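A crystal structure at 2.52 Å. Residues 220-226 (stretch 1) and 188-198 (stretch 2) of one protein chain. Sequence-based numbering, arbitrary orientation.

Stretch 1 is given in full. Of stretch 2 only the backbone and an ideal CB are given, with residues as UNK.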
ATOM      1  N   SER B 220     -13.163  -1.961  46.307  1.00 22.06           N
ATOM      2  CA  SER B 220     -13.941  -0.766  46.555  1.00 21.63           C
ATOM      3  C   SER B 220     -14.841  -0.514  45.325  1.00 21.57           C
ATOM      4  O   SER B 220     -14.356  -0.196  44.236  1.00 15.09           O
ATOM      5  CB  SER B 220     -12.972   0.395  46.802  1.00 22.08           C
ATOM      6  OG  SER B 220     -13.651   1.580  47.103  1.00 23.01           O
ATOM      7  N   VAL B 221     -16.150  -0.722  45.487  1.00 21.17           N
ATOM      8  CA  VAL B 221     -17.106  -0.427  44.419  1.00 22.95           C
ATOM      9  C   VAL B 221     -17.555   1.016  44.504  1.00 20.51           C
ATOM     10  O   VAL B 221     -18.099   1.427  45.529  1.00 17.55           O
ATOM     11  CB  VAL B 221     -18.356  -1.384  44.383  1.00 23.89           C
ATOM     12  CG1 VAL B 221     -17.929  -2.787  44.034  1.00 30.46           C
ATOM     13  CG2 VAL B 221     -19.062  -1.422  45.707  1.00 31.68           C
ATOM     14  N   GLU B 222     -17.318   1.787  43.443  1.00 16.43           N
ATOM     15  CA  GLU B 222     -17.722   3.188  43.474  1.00 20.80           C
ATOM     16  C   GLU B 222     -18.574   3.613  42.284  1.00 17.21           C
ATOM     17  O   GLU B 222     -18.615   2.968  41.245  1.00 23.29           O
ATOM     18  CB  GLU B 222     -16.547   4.157  43.709  1.00 23.18           C
ATOM     19  CG  GLU B 222     -15.193   3.519  43.697  1.00 30.04           C
ATOM     20  CD  GLU B 222     -14.123   4.299  44.424  1.00 30.25           C
ATOM     21  OE1 GLU B 222     -13.739   3.866  45.527  1.00 29.32           O
ATOM     22  OE2 GLU B 222     -13.606   5.290  43.861  1.00 31.91           O
ATOM     23  N   ILE B 223     -19.269   4.703  42.461  1.00 14.55           N
ATOM     24  CA  ILE B 223     -20.251   5.115  41.510  1.00 13.81           C
ATOM     25  C   ILE B 223     -19.802   6.424  40.908  1.00 12.09           C
ATOM     26  O   ILE B 223     -19.463   7.346  41.635  1.00 16.79           O
ATOM     27  CB  ILE B 223     -21.583   5.296  42.240  1.00 16.06           C
ATOM     28  CG1 ILE B 223     -22.084   3.952  42.831  1.00 19.24           C
ATOM     29  CG2 ILE B 223     -22.569   6.023  41.333  1.00 13.72           C
ATOM     30  CD1 ILE B 223     -22.924   3.057  41.888  1.00 23.76           C
ATOM     31  N   ASP B 224     -19.769   6.495  39.586  1.00 16.68           N
ATOM     32  CA  ASP B 224     -19.317   7.717  38.877  1.00 18.08           C
ATOM     33  C   ASP B 224     -20.060   7.866  37.554  1.00 11.84           C
ATOM     34  O   ASP B 224     -19.899   7.077  36.646  1.00 15.27           O
ATOM     35  CB  ASP B 224     -17.811   7.670  38.612  1.00 14.70           C
ATOM     36  CG  ASP B 224     -17.290   8.938  37.925  1.00 22.06           C
ATOM     37  OD1 ASP B 224     -18.014   9.550  37.071  1.00 19.55           O
ATOM     38  OD2 ASP B 224     -16.146   9.382  38.193  1.00 10.87           O
ATOM     39  N   LEU B 225     -20.879   8.896  37.483  1.00 17.24           N
ATOM     40  CA  LEU B 225     -21.785   9.131  36.367  1.00 12.16           C
ATOM     41  C   LEU B 225     -21.246  10.160  35.349  1.00 15.82           C
ATOM     42  O   LEU B 225     -22.010  10.673  34.506  1.00 12.69           O
ATOM     43  CB  LEU B 225     -23.106   9.612  36.923  1.00 13.83           C
ATOM     44  CG  LEU B 225     -24.078   8.630  37.598  1.00 14.12           C
ATOM     45  CD1 LEU B 225     -23.546   7.203  37.811  1.00 14.39           C
ATOM     46  CD2 LEU B 225     -24.524   9.228  38.919  1.00 17.22           C
ATOM     47  N   THR B 226     -19.962  10.516  35.529  1.00 10.95           N
ATOM     48  CA  THR B 226     -19.418  11.328  34.449  1.00 17.61           C
ATOM     49  C   THR B 226     -19.102  10.381  33.265  1.00 24.25           C
ATOM     50  O   THR B 226     -19.710   9.331  33.115  1.00 36.71           O
ATOM     51  CB  THR B 226     -18.177  12.082  34.983  1.00 17.26           C
ATOM     52  OG1 THR B 226     -17.205  11.175  35.470  1.00 24.85           O
ATOM     53  CG2 THR B 226     -18.520  13.029  36.144  1.00 14.58           C
ATOM     54  N   UNK B 188     -19.559   6.287  47.007  1.00 24.75           N
ATOM     55  CA  UNK B 188     -20.106   5.136  47.707  1.00 28.69           C
ATOM     56  C   UNK B 188     -21.547   4.830  47.235  1.00 28.11           C
ATOM     57  O   UNK B 188     -22.377   5.748  47.161  1.00 27.22           O
ATOM     58  CB  UNK B 188     -20.079   5.384  49.217  1.00 28.69           C
ATOM     59  N   UNK B 189     -21.864   3.553  46.956  1.00 27.24           N
ATOM     60  CA  UNK B 189     -23.200   3.166  46.467  1.00 27.43           C
ATOM     61  C   UNK B 189     -24.302   3.598  47.426  1.00 32.32           C
ATOM     62  O   UNK B 189     -25.465   3.786  47.038  1.00 33.50           O
ATOM     63  CB  UNK B 189     -23.270   1.652  46.256  1.00 27.43           C
ATOM     64  N   UNK B 190     -23.924   3.763  48.682  1.00 32.78           N
ATOM     65  CA  UNK B 190     -24.870   4.075  49.727  1.00 31.14           C
ATOM     66  C   UNK B 190     -25.564   5.384  49.383  1.00 27.25           C
ATOM     67  O   UNK B 190     -26.734   5.561  49.708  1.00 25.96           O
ATOM     68  CB  UNK B 190     -24.179   4.156  51.090  1.00 31.14           C
ATOM     69  N   UNK B 191     -24.862   6.254  48.649  1.00 25.47           N
ATOM     70  CA  UNK B 191     -25.388   7.584  48.297  1.00 24.13           C
ATOM     71  C   UNK B 191     -26.413   7.512  47.188  1.00 23.74           C
ATOM     72  O   UNK B 191     -27.041   8.520  46.871  1.00 24.40           O
ATOM     73  CB  UNK B 191     -24.249   8.515  47.877  1.00 24.13           C
ATOM     74  N   UNK B 192     -26.563   6.340  46.571  1.00 27.99           N
ATOM     75  CA  UNK B 192     -27.480   6.200  45.423  1.00 30.58           C
ATOM     76  C   UNK B 192     -28.939   6.620  45.704  1.00 32.18           C
ATOM     77  O   UNK B 192     -29.653   6.986  44.785  1.00 33.43           O
ATOM     78  CB  UNK B 192     -27.470   4.743  44.955  1.00 30.58           C
ATOM     79  N   UNK B 193     -29.369   6.569  46.961  1.00 38.93           N
ATOM     80  CA  UNK B 193     -30.715   7.034  47.341  1.00 47.25           C
ATOM     81  C   UNK B 193     -30.819   8.581  47.456  1.00 49.89           C
ATOM     82  O   UNK B 193     -31.858   9.166  47.157  1.00 52.69           O
ATOM     83  CB  UNK B 193     -31.110   6.397  48.675  1.00 47.25           C
ATOM     84  N   UNK B 194     -29.749   9.219  47.915  1.00 50.41           N
ATOM     85  CA  UNK B 194     -29.586  10.673  47.863  1.00 54.06           C
ATOM     86  C   UNK B 194     -29.737  11.231  46.428  1.00 51.59           C
ATOM     87  O   UNK B 194     -30.114  12.393  46.239  1.00 52.87           O
ATOM     88  CB  UNK B 194     -28.216  11.055  48.427  1.00 54.06           C
ATOM     89  N   UNK B 195     -29.420  10.411  45.425  1.00 48.08           N
ATOM     90  CA  UNK B 195     -29.268  10.908  44.056  1.00 41.65           C
ATOM     91  C   UNK B 195     -30.614  11.020  43.336  1.00 41.69           C
ATOM     92  O   UNK B 195     -31.460  10.135  43.453  1.00 42.90           O
ATOM     93  CB  UNK B 195     -28.333   9.990  43.266  1.00 41.65           C
ATOM     94  N   UNK B 196     -30.799  12.140  42.631  1.00 38.32           N
ATOM     95  CA  UNK B 196     -31.926  12.385  41.741  1.00 34.03           C
ATOM     96  C   UNK B 196     -31.615  11.666  40.443  1.00 34.87           C
ATOM     97  O   UNK B 196     -30.750  12.120  39.676  1.00 38.12           O
ATOM     98  CB  UNK B 196     -32.168  13.879  41.517  1.00 34.03           C
ATOM     99  N   UNK B 197     -32.303  10.545  40.205  1.00 31.52           N
ATOM    100  CA  UNK B 197     -31.980   9.654  39.092  1.00 28.41           C
ATOM    101  C   UNK B 197     -33.201   8.930  38.555  1.00 28.06           C
ATOM    102  O   UNK B 197     -34.023   8.460  39.332  1.00 29.98           O
ATOM    103  CB  UNK B 197     -30.929   8.630  39.527  1.00 28.41           C
ATOM    104  N   UNK B 198     -33.339   8.844  37.227  1.00 26.69           N
ATOM    105  CA  UNK B 198     -34.407   8.045  36.615  1.00 24.62           C
ATOM    106  C   UNK B 198     -34.478   6.640  37.225  1.00 23.37           C
ATOM    107  O   UNK B 198     -33.444   5.984  37.393  1.00 25.10           O
ATOM    108  CB  UNK B 198     -34.191   7.946  35.104  1.00 24.62           C
TER

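Stretch 1 offers the neighbouring backbone a ladder of apolar side chains: Val221, Ile223 and Leu225 alternate with polar residues, and the CA-to-CB bonds of Ile223 and Leu225 point toward stretch 2. No hydrogen bond crosses between the stretches, so the rules to be read here are mainly rules of shape and apolar packing.

Position 188 turns its CA-to-CB bond away, and its ideal CB has nothing of stretch 1 within 5.5 Å. Many residues would suit, small polar ones among them. It is Ser188, whose OG donates a hydrogen bond within its own stretch to position 190, while its O accepts from the backbone N of position 191.

Position 189 is the closest point of the register, its CA 6.1 Å from that of Ile223. The ideal CB points sideways and lies 4.3 Å from Ile223 CG1 and 5.2 Å from Val221 O. A compact apolar residue fits: alanine, valine or proline, the last allowed by a phi of -57°. The deposited residue is Pro189. Its ring lies against Val221, with CG 3.8 Å from Val221 CG2 and CD 3.4 Å from Val221 O; having no N-H, it cannot donate to that carbonyl. Its CA also sits 3.9 Å from Ile223 CG1, so the backbone itself takes part in the packing.

Position 190 points away into space free of stretch 1, in a 3-10 turn that tolerates most residues, and polar ones are natural. Glu190 bends back to receive the Ser188 hydroxyl, OE2 to OG 2.7 Å.

Position 191 points toward stretch 1 but finds nothing within 5.5 Å of its ideal CB, so a range of sizes is possible. His191 makes no contact with stretch 1, its CB staying 7.0 Å from Ile223 CB; its ND1 donates to Ser188 O at 3.2 Å, reinforcing the turn.

Position 192 starts sideways, its ideal CB beyond 5.5 Å, yet the end of Ile223 lies within reach of a longer chain. Leucine, methionine or isoleucine would be reasonable. Leu192, with chi1 m and chi2 t, brings CD1 to 3.9 Å from Ile223 CD1.

Positions 193 and 194 are out of reach, so stretch 1 sets no demand; Lys193 and Thr194 make no contact with it.

Position 195 points toward the space between Ile223 and Leu225, but from a distance. A long, flexible apolar chain is favoured, with methionine or leucine the obvious candidates. Met195 spans the gap and touches both: CE is 3.9 Å from Ile223 CG2, and SD is 3.9 Å from Leu225 CD2.

Position 196 is again out of reach and free to be polar; Asp196 leaves stretch 1 alone.

Position 197 points toward Leu225 across a wide CA separation of 10.6 Å. A large aliphatic or perhaps aromatic residue could cover it. Leu197 does so loosely, CD2 to Leu225 CD2 at 4.4 Å.

Position 198 lies beyond contact, at a helix N-cap with phi -49°, where serine, aspartate or proline could serve. Pro198 is found.

Stretch 2, residues 188-198: SPEHLKTMDLP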
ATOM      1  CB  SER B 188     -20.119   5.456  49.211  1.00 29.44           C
ATOM      2  OG  SER B 188     -19.541   4.394  49.928  1.00 35.40           O
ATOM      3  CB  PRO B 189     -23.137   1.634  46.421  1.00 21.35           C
ATOM      4  CG  PRO B 189     -21.681   1.309  46.310  1.00 27.67           C
ATOM      5  CD  PRO B 189     -20.963   2.385  47.091  1.00 27.65           C
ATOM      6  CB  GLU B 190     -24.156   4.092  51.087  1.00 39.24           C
ATOM      7  CG  GLU B 190     -23.636   2.698  51.540  1.00 46.10           C
ATOM      8  CD  GLU B 190     -22.373   2.183  50.802  1.00 50.27           C
ATOM      9  OE1 GLU B 190     -21.935   1.023  51.059  1.00 50.91           O
ATOM     10  OE2 GLU B 190     -21.802   2.914  49.952  1.00 45.52           O
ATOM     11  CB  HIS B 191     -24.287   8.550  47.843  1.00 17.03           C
ATOM     12  CG  HIS B 191     -23.305   8.928  48.913  1.00 20.20           C
ATOM     13  ND1 HIS B 191     -22.098   8.272  49.079  1.00 17.70           N
ATOM     14  CD2 HIS B 191     -23.331   9.921  49.840  1.00 18.44           C
ATOM     15  CE1 HIS B 191     -21.435   8.836  50.077  1.00 15.52           C
ATOM     16  NE2 HIS B 191     -22.157   9.840  50.550  1.00 20.68           N
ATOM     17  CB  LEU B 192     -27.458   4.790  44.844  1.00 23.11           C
ATOM     18  CG  LEU B 192     -26.288   4.365  43.975  1.00 17.87           C
ATOM     19  CD1 LEU B 192     -26.220   2.836  43.968  1.00 12.81           C
ATOM     20  CD2 LEU B 192     -26.436   4.913  42.547  1.00 19.83           C
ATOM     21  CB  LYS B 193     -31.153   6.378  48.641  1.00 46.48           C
ATOM     22  CG  LYS B 193     -31.520   4.935  48.501  1.00 51.95           C
ATOM     23  CD  LYS B 193     -32.536   4.551  49.580  1.00 61.69           C
ATOM     24  CE  LYS B 193     -33.922   4.212  48.986  1.00 63.23           C
ATOM     25  NZ  LYS B 193     -34.609   3.080  49.698  1.00 64.89           N
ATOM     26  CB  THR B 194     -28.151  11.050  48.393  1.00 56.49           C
ATOM     27  OG1 THR B 194     -27.877  10.343  49.609  1.00 62.60           O
ATOM     28  CG2 THR B 194     -28.034  12.545  48.783  1.00 60.00           C
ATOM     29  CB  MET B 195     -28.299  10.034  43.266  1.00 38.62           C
ATOM     30  CG  MET B 195     -26.872   9.978  43.833  1.00 35.36           C
ATOM     31  SD  MET B 195     -25.626   9.408  42.668  1.00 32.03           S
ATOM     32  CE  MET B 195     -24.806   8.183  43.620  1.00 39.58           C
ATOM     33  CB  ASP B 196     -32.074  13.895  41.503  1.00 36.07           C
ATOM     34  CG  ASP B 196     -32.984  14.247  40.303  1.00 38.68           C
ATOM     35  OD1 ASP B 196     -32.788  15.346  39.722  1.00 38.08           O
ATOM     36  OD2 ASP B 196     -33.921  13.518  39.878  1.00 35.59           O
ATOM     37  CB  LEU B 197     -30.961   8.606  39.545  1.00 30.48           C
ATOM     38  CG  LEU B 197     -29.475   8.972  39.632  1.00 27.57           C
ATOM     39  CD1 LEU B 197     -28.704   7.740  40.051  1.00 27.85           C
ATOM     40  CD2 LEU B 197     -28.913   9.524  38.329  1.00 26.74           C
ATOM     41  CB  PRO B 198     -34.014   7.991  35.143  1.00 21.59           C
ATOM     42  CG  PRO B 198     -33.140   9.137  34.930  1.00 23.66           C
ATOM     43  CD  PRO B 198     -32.504   9.522  36.224  1.00 26.57           C
TER
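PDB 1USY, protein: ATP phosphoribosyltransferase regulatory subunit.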